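Local structure of inactive Zymogen C11 Protease (Parabacteroides distasonis, 6MZO) at residues S260-M265 and A274-D279; P270-L275 and V335-L340; E38-D43 and T197-M202. The protein is the inactive zymogen of a clostripain-like (family C11) cysteine protease, which once activated would probably cleave peptide bonds in proteins. All blocks are in the same frame, centred on the assembly; numbering follows the deposited sequence.

Contact 1: S260-M265 and A274-D279; sequences SELQIM and ALYDFD
A single beta bridge, with Ile264 opposite Tyr276, joins the loop 260-265 to the short strand 275-277 in a buried part of the fold. Two backbone hydrogen bonds make it: Asp277 N donates to Gln263 O at 3.0 Å, and Met265 N to Leu275 O, also at 3.0 Å. Loop atoms close round the Tyr276 ring. Leu262 lies over one face, its CD1 4.3 Å from the ring centroid in a CH-pi contact displaced toward the rim, and its CB 3.5 Å from Tyr276 CD2. The backbone O of Gln263 sits at the ring edge, near its plane, and Ile264 CG1 meets Tyr276 CE2 at 3.8 Å. An alanine in place of Tyr276 would probably leave Leu262 CD1 without the aromatic face it packs on and open a gap beside Ile264. Strand 275-277 also pairs antiparallel with strand 332-334, in a two-stranded sheet separate from the large mixed sheet of this clan CD fold, and the bridge adds the loop to its other side. Met265, its CG beside its own backbone N (chi1 -75°), lays that carbon against the strand backbone, 3.4 Å from Asp277 N. Asp277 holds the N-cap of helix 278-283, its OD2 taking a bond from Asp280 N and its OD1 bonded to Ser329. The Gln263 amide turns off toward Asn326, its NE2 donating almost straight (171°) to Ile264 O at 2.9 Å.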
# COMPACT_ATOMS: atom_id res chain seq x y z
N SER A 260 25.45 2.02 -1.91
CA SER A 260 25.76 2.25 -3.31
C SER A 260 25.77 0.96 -4.12
O SER A 260 25.67 0.98 -5.36
CB SER A 260 27.11 2.95 -3.41
OG SER A 260 28.12 2.06 -2.96
N GLU A 261 25.80 -0.17 -3.39
CA GLU A 261 25.79 -1.51 -3.98
C GLU A 261 24.38 -2.11 -4.02
O GLU A 261 24.19 -3.17 -4.62
CB GLU A 261 26.67 -2.47 -3.18
CG GLU A 261 28.11 -2.05 -3.08
CD GLU A 261 28.70 -1.91 -4.43
OE1 GLU A 261 28.71 -2.91 -5.17
OE2 GLU A 261 29.11 -0.79 -4.77
N LEU A 262 23.42 -1.46 -3.35
CA LEU A 262 22.10 -2.08 -3.16
C LEU A 262 21.11 -1.73 -4.25
O LEU A 262 21.18 -0.65 -4.82
CB LEU A 262 21.46 -1.65 -1.83
CG LEU A 262 22.15 -2.15 -0.57
CD1 LEU A 262 21.43 -1.53 0.68
CD2 LEU A 262 22.10 -3.67 -0.54
N GLN A 263 20.14 -2.62 -4.50
CA GLN A 263 19.10 -2.31 -5.43
C GLN A 263 18.18 -1.22 -4.86
O GLN A 263 17.54 -1.41 -3.84
CB GLN A 263 18.25 -3.58 -5.75
CG GLN A 263 16.90 -3.30 -6.46
CD GLN A 263 17.05 -2.91 -7.89
OE1 GLN A 263 17.67 -3.62 -8.69
NE2 GLN A 263 16.51 -1.76 -8.25
N ILE A 264 18.11 -0.10 -5.56
CA ILE A 264 17.22 0.99 -5.09
C ILE A 264 15.73 0.60 -5.19
O ILE A 264 15.34 -0.03 -6.18
CB ILE A 264 17.46 2.26 -5.93
CG1 ILE A 264 18.78 2.83 -5.57
CG2 ILE A 264 16.35 3.34 -5.67
CD1 ILE A 264 19.22 3.84 -6.63
N MET A 265 14.92 1.00 -4.20
CA MET A 265 13.45 0.89 -4.36
C MET A 265 12.85 2.28 -4.34
O MET A 265 11.95 2.55 -5.14
CB MET A 265 12.84 -0.00 -3.24
CG MET A 265 13.14 -1.48 -3.54
SD MET A 265 12.02 -2.16 -4.84
CE MET A 265 13.16 -2.98 -5.97
N ALA A 274 16.06 6.15 1.25
CA ALA A 274 15.72 5.43 2.47
C ALA A 274 15.48 3.94 2.16
O ALA A 274 15.90 3.10 2.97
CB ALA A 274 14.45 6.06 3.08
N LEU A 275 14.79 3.66 1.06
CA LEU A 275 14.30 2.28 0.88
C LEU A 275 14.98 1.55 -0.25
O LEU A 275 15.10 2.09 -1.37
CB LEU A 275 12.79 2.27 0.63
CG LEU A 275 11.95 3.13 1.52
CD1 LEU A 275 10.44 2.95 1.11
CD2 LEU A 275 12.08 2.68 2.97
N TYR A 276 15.40 0.34 0.03
CA TYR A 276 16.07 -0.54 -0.90
C TYR A 276 15.39 -1.91 -0.92
O TYR A 276 14.54 -2.16 -0.15
CB TYR A 276 17.52 -0.70 -0.48
CG TYR A 276 18.32 0.56 -0.64
CD1 TYR A 276 18.38 1.49 0.35
CD2 TYR A 276 18.98 0.81 -1.79
CE1 TYR A 276 19.10 2.64 0.20
CE2 TYR A 276 19.70 1.96 -1.95
CZ TYR A 276 19.76 2.87 -0.94
OH TYR A 276 20.48 4.01 -1.12
N ASP A 277 15.79 -2.79 -1.82
CA ASP A 277 15.20 -4.11 -1.86
C ASP A 277 15.52 -4.88 -0.58
O ASP A 277 16.62 -4.93 -0.18
CB ASP A 277 15.64 -4.93 -3.07
CG ASP A 277 15.06 -6.31 -3.08
OD1 ASP A 277 13.88 -6.40 -3.30
OD2 ASP A 277 15.76 -7.26 -2.82
N PHE A 278 14.51 -5.48 0.00
CA PHE A 278 14.62 -6.19 1.25
C PHE A 278 15.61 -7.36 1.24
O PHE A 278 16.46 -7.46 2.05
CB PHE A 278 13.22 -6.61 1.67
CG PHE A 278 13.10 -7.13 3.06
CD1 PHE A 278 13.97 -6.80 4.05
CD2 PHE A 278 12.06 -7.94 3.37
CE1 PHE A 278 13.79 -7.27 5.32
CE2 PHE A 278 11.87 -8.41 4.63
CZ PHE A 278 12.74 -8.08 5.61
N ASP A 279 15.46 -8.24 0.26
CA ASP A 279 16.31 -9.39 0.14
C ASP A 279 17.76 -8.98 -0.07
O ASP A 279 18.62 -9.49 0.55
CB ASP A 279 15.80 -10.32 -0.97
CG ASP A 279 16.64 -11.57 -1.15
OD1 ASP A 279 17.75 -11.47 -1.56
OD2 ASP A 279 16.12 -12.64 -0.91

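Contact 2: P270-L275 and V335-L340; sequences PNYHAL and VPQEAL
Gln337 reaches across to the backbone of His273, and its amide is the polar centre of a contact between two loop segments. The segments run on from the ends of the antiparallel pair 275-277 and 332-334, and the pairing goes one step further here: Val335 N donates to Ala274 O at 3.1 Å. Among the side-chain bonds, Gln337 NE2 serves two carbonyls lying almost exactly in its amide plane. It uses one N-H toward His273 O at 2.9 Å, with a nearly straight N-H...O angle of 178°, and the other toward Val335 O within its own segment, which fixes the rotation of the amide. A water links the two segments as well, accepting from His273 N and donating to Gln337 OE1. The apolar share belongs to Tyr272. Its CG stands beside the backbone N (chi1 -69°), and the ring extends toward the type I turn from Gln337 to Leu340. That turn is closed by Leu340 N bonding to Gln337 O, and helix 341-347 follows it. Leu340 CD2 meets Tyr272 at CG, 4.1 Å away, whereas Ala339 CB reaches the far end of the ring, 3.4 Å from Tyr272 CE1.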
# COMPACT_ATOMS: atom_id res chain seq x y z
N PRO A 270 17.97 12.64 -5.32
CA PRO A 270 19.10 12.06 -6.03
C PRO A 270 20.27 11.61 -5.16
O PRO A 270 21.06 10.84 -5.66
CB PRO A 270 19.53 13.20 -6.95
CG PRO A 270 19.15 14.45 -6.19
CD PRO A 270 17.82 14.08 -5.61
N ASN A 271 20.40 12.06 -3.93
CA ASN A 271 21.61 11.73 -3.14
C ASN A 271 21.48 10.65 -2.05
O ASN A 271 22.38 9.81 -1.90
CB ASN A 271 22.12 12.99 -2.50
CG ASN A 271 22.73 13.89 -3.50
OD1 ASN A 271 23.71 13.53 -4.12
ND2 ASN A 271 22.12 15.08 -3.69
N TYR A 272 20.48 10.76 -1.21
CA TYR A 272 20.26 9.73 -0.19
C TYR A 272 18.91 9.08 -0.46
O TYR A 272 17.96 9.79 -0.86
CB TYR A 272 20.31 10.29 1.23
CG TYR A 272 21.71 10.73 1.61
CD1 TYR A 272 22.66 9.79 1.99
CD2 TYR A 272 22.06 12.04 1.56
CE1 TYR A 272 23.94 10.16 2.31
CE2 TYR A 272 23.32 12.42 1.85
CZ TYR A 272 24.25 11.48 2.25
OH TYR A 272 25.51 11.93 2.57
N HIS A 273 18.83 7.77 -0.30
CA HIS A 273 17.56 7.05 -0.45
C HIS A 273 17.32 6.31 0.85
O HIS A 273 18.29 5.85 1.47
CB HIS A 273 17.60 6.04 -1.63
CG HIS A 273 18.30 6.58 -2.84
ND1 HIS A 273 17.86 7.70 -3.50
CD2 HIS A 273 19.45 6.20 -3.46
CE1 HIS A 273 18.72 8.02 -4.46
NE2 HIS A 273 19.69 7.11 -4.48
N ALA A 274 16.06 6.15 1.25
CA ALA A 274 15.72 5.43 2.47
C ALA A 274 15.48 3.94 2.16
O ALA A 274 15.90 3.10 2.97
CB ALA A 274 14.45 6.06 3.08
N LEU A 275 14.79 3.66 1.06
CA LEU A 275 14.30 2.28 0.88
C LEU A 275 14.98 1.55 -0.25
O LEU A 275 15.10 2.09 -1.37
CB LEU A 275 12.79 2.27 0.63
CG LEU A 275 11.95 3.13 1.52
CD1 LEU A 275 10.44 2.95 1.11
CD2 LEU A 275 12.08 2.68 2.97
N VAL A 335 16.97 1.18 5.13
CA VAL A 335 18.35 0.78 5.41
C VAL A 335 18.97 1.89 6.29
O VAL A 335 19.23 2.98 5.79
CB VAL A 335 19.15 0.63 4.10
CG1 VAL A 335 20.66 0.42 4.43
CG2 VAL A 335 18.57 -0.58 3.28
N PRO A 336 19.25 1.59 7.57
CA PRO A 336 19.86 2.62 8.40
C PRO A 336 21.24 3.06 7.84
O PRO A 336 22.05 2.25 7.34
CB PRO A 336 20.06 1.93 9.75
CG PRO A 336 18.79 0.99 9.81
CD PRO A 336 18.72 0.45 8.37
N GLN A 337 21.46 4.35 7.92
CA GLN A 337 22.64 4.97 7.33
C GLN A 337 23.20 6.04 8.25
O GLN A 337 22.45 6.81 8.89
CB GLN A 337 22.30 5.58 5.97
CG GLN A 337 21.91 4.53 4.92
CD GLN A 337 21.19 5.13 3.73
OE1 GLN A 337 21.79 5.90 2.93
NE2 GLN A 337 19.90 4.80 3.60
N GLU A 338 24.51 6.10 8.32
CA GLU A 338 25.19 7.04 9.21
C GLU A 338 24.79 8.48 8.87
O GLU A 338 24.66 9.36 9.75
CB GLU A 338 26.69 6.86 9.10
CG GLU A 338 27.47 7.64 10.17
CD GLU A 338 28.97 7.43 10.08
OE1 GLU A 338 29.44 6.56 9.32
OE2 GLU A 338 29.70 8.17 10.75
N ALA A 339 24.55 8.73 7.59
CA ALA A 339 24.32 10.09 7.13
C ALA A 339 22.89 10.57 7.38
O ALA A 339 22.59 11.75 7.15
CB ALA A 339 24.65 10.19 5.65
N LEU A 340 22.04 9.67 7.87
CA LEU A 340 20.62 9.95 8.11
C LEU A 340 20.18 9.83 9.57
O LEU A 340 19.24 9.09 9.87
CB LEU A 340 19.77 9.01 7.24
CG LEU A 340 20.16 9.04 5.76
CD1 LEU A 340 19.29 8.19 4.93
CD2 LEU A 340 20.02 10.48 5.31
O HOH W 1 21.19 6.31 0.34

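Contact 3: E38-D43 and T197-M202; sequences EGIERD and TIMGDM
Met199 lies against Gly39 where the C-terminal end of helix 26-43 meets helix 195-203, and here the packing is tight. Met199 CG sits 3.7 Å from Gly39 CA, where a beta carbon on the glycine would clash with it. The Met199 side chain then bends at chi2 and again at chi3 (-57°), which brings its CE to 4.3 Å from Ile40 CG1; Ile40 and Met199 both also touch Leu50 of strand 49-54. The axes of the two short segments pass 7.4 Å apart at a crossing angle of -62°, so this is a close helix-helix crossing, with Gly39 and Gly200 each on the side that faces the partner. Helix 195-203 is weakly bonded and kinked, the N of Gly200 and Asp201 having no bond to the preceding turn. Asp43 meets that kink: its OD2 accepts from Gly200 N at 2.8 Å on the anti lone pair. The more open side is wetter and ionic. One water bridges Asp43 OD2 to Met199 N, and another links Asp43 OD2, Thr197 O and Asp201 N. Arg42 holds the same carboxylate by a salt bridge that would probably steady its negative charge, NE meeting Asp43 OD1 at 2.7 Å on the syn side, well out of the carboxylate plane (33°). Thr197 CA lies over one face of the exposed Arg42 guanidinium, 3.4 Å above its plane and displaced toward the rim.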
# COMPACT_ATOMS: atom_id res chain seq x y z
N GLU A 38 -16.37 1.99 -15.07
CA GLU A 38 -16.29 1.05 -16.19
C GLU A 38 -16.08 -0.39 -15.69
O GLU A 38 -16.60 -1.35 -16.32
CB GLU A 38 -15.14 1.42 -17.17
CG GLU A 38 -15.52 2.75 -17.86
CD GLU A 38 -14.61 3.13 -18.98
OE1 GLU A 38 -13.47 2.65 -19.02
OE2 GLU A 38 -15.03 3.90 -19.85
N GLY A 39 -15.32 -0.53 -14.63
CA GLY A 39 -15.03 -1.87 -14.10
C GLY A 39 -16.30 -2.51 -13.53
O GLY A 39 -16.53 -3.72 -13.74
N ILE A 40 -17.09 -1.73 -12.78
CA ILE A 40 -18.36 -2.33 -12.31
C ILE A 40 -19.22 -2.72 -13.45
O ILE A 40 -19.91 -3.78 -13.38
CB ILE A 40 -19.14 -1.30 -11.42
CG1 ILE A 40 -18.27 -0.94 -10.20
CG2 ILE A 40 -20.54 -1.83 -11.06
CD1 ILE A 40 -18.86 0.42 -9.58
N GLU A 41 -19.32 -1.89 -14.49
CA GLU A 41 -20.20 -2.24 -15.58
C GLU A 41 -19.71 -3.50 -16.33
O GLU A 41 -20.52 -4.24 -16.91
CB GLU A 41 -20.35 -1.08 -16.60
CG GLU A 41 -20.97 0.18 -16.02
CD GLU A 41 -21.00 1.32 -17.06
OE1 GLU A 41 -20.35 2.38 -16.83
OE2 GLU A 41 -21.64 1.10 -18.11
N ARG A 42 -18.38 -3.70 -16.34
CA ARG A 42 -17.79 -4.85 -17.03
C ARG A 42 -17.96 -6.12 -16.23
O ARG A 42 -18.23 -7.15 -16.84
CB ARG A 42 -16.27 -4.64 -17.24
CG ARG A 42 -15.70 -5.73 -18.14
CD ARG A 42 -14.18 -5.64 -18.11
NE ARG A 42 -13.69 -6.30 -16.90
CZ ARG A 42 -12.47 -6.82 -16.73
NH1 ARG A 42 -11.55 -6.81 -17.74
NH2 ARG A 42 -12.18 -7.40 -15.58
N ASP A 43 -17.95 -6.05 -14.90
CA ASP A 43 -17.82 -7.29 -14.10
C ASP A 43 -19.05 -7.62 -13.25
O ASP A 43 -19.29 -8.80 -12.93
CB ASP A 43 -16.69 -7.18 -13.13
CG ASP A 43 -15.29 -7.21 -13.80
OD1 ASP A 43 -15.21 -7.48 -15.02
OD2 ASP A 43 -14.36 -6.97 -13.05
N THR A 197 -10.31 -3.17 -14.46
CA THR A 197 -10.19 -4.61 -14.67
C THR A 197 -10.25 -5.39 -13.36
O THR A 197 -10.26 -6.63 -13.41
CB THR A 197 -8.87 -5.03 -15.40
OG1 THR A 197 -7.70 -4.65 -14.65
CG2 THR A 197 -8.79 -4.45 -16.78
N ILE A 198 -10.19 -4.75 -12.20
CA ILE A 198 -10.10 -5.52 -10.93
C ILE A 198 -11.38 -5.53 -10.07
O ILE A 198 -11.37 -6.06 -8.92
CB ILE A 198 -8.99 -5.03 -10.00
CG1 ILE A 198 -9.13 -3.53 -9.75
CG2 ILE A 198 -7.60 -5.28 -10.78
CD1 ILE A 198 -8.20 -3.04 -8.50
N MET A 199 -12.42 -4.83 -10.55
CA MET A 199 -13.57 -4.67 -9.62
C MET A 199 -14.19 -6.03 -9.27
O MET A 199 -14.43 -6.31 -8.04
CB MET A 199 -14.66 -3.74 -10.22
CG MET A 199 -14.12 -2.29 -10.50
SD MET A 199 -13.33 -1.52 -9.09
CE MET A 199 -14.69 -1.62 -7.86
N GLY A 200 -14.51 -6.85 -10.26
CA GLY A 200 -15.03 -8.19 -9.90
C GLY A 200 -14.10 -8.99 -8.97
O GLY A 200 -14.62 -9.72 -8.05
N ASP A 201 -12.78 -8.91 -9.16
CA ASP A 201 -11.87 -9.63 -8.26
C ASP A 201 -12.03 -9.19 -6.83
O ASP A 201 -11.84 -10.06 -5.92
CB ASP A 201 -10.41 -9.46 -8.74
CG ASP A 201 -10.17 -10.14 -10.09
OD1 ASP A 201 -10.80 -11.19 -10.38
OD2 ASP A 201 -9.36 -9.62 -10.91
N MET A 202 -12.32 -7.90 -6.58
CA MET A 202 -12.49 -7.48 -5.16
C MET A 202 -13.74 -8.09 -4.48
O MET A 202 -13.83 -8.05 -3.27
CB MET A 202 -12.60 -5.92 -5.05
CG MET A 202 -11.42 -5.27 -5.60
SD MET A 202 -11.83 -3.41 -5.32
CE MET A 202 -10.86 -2.60 -6.54
O HOH W 2 -13.24 -4.41 -13.29
O HOH W 3 -12.09 -8.15 -12.08

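How the contacts relate
Contacts 1 and 2 form one continuous region, while contact 3 stands apart. The first two share Ala274 and Leu275, their centres lie 10 Å apart, and they meet directly: Tyr276 CD1 packs on Val335 CG2 at 3.6 Å, and Ile264 CD1 lies 3.9 Å from His273 NE2. The Tyr276 ring is thus touched from both contacts, by Leu262 and Ile264 of one and by Val335 and Gln337 of the other. Contact 3 lies on the opposite side of the chain's centre, its own centre about 35 Å from that of contact 1 and about 40 Å from that of contact 2, with nearest atoms about 21 and 22 Å away.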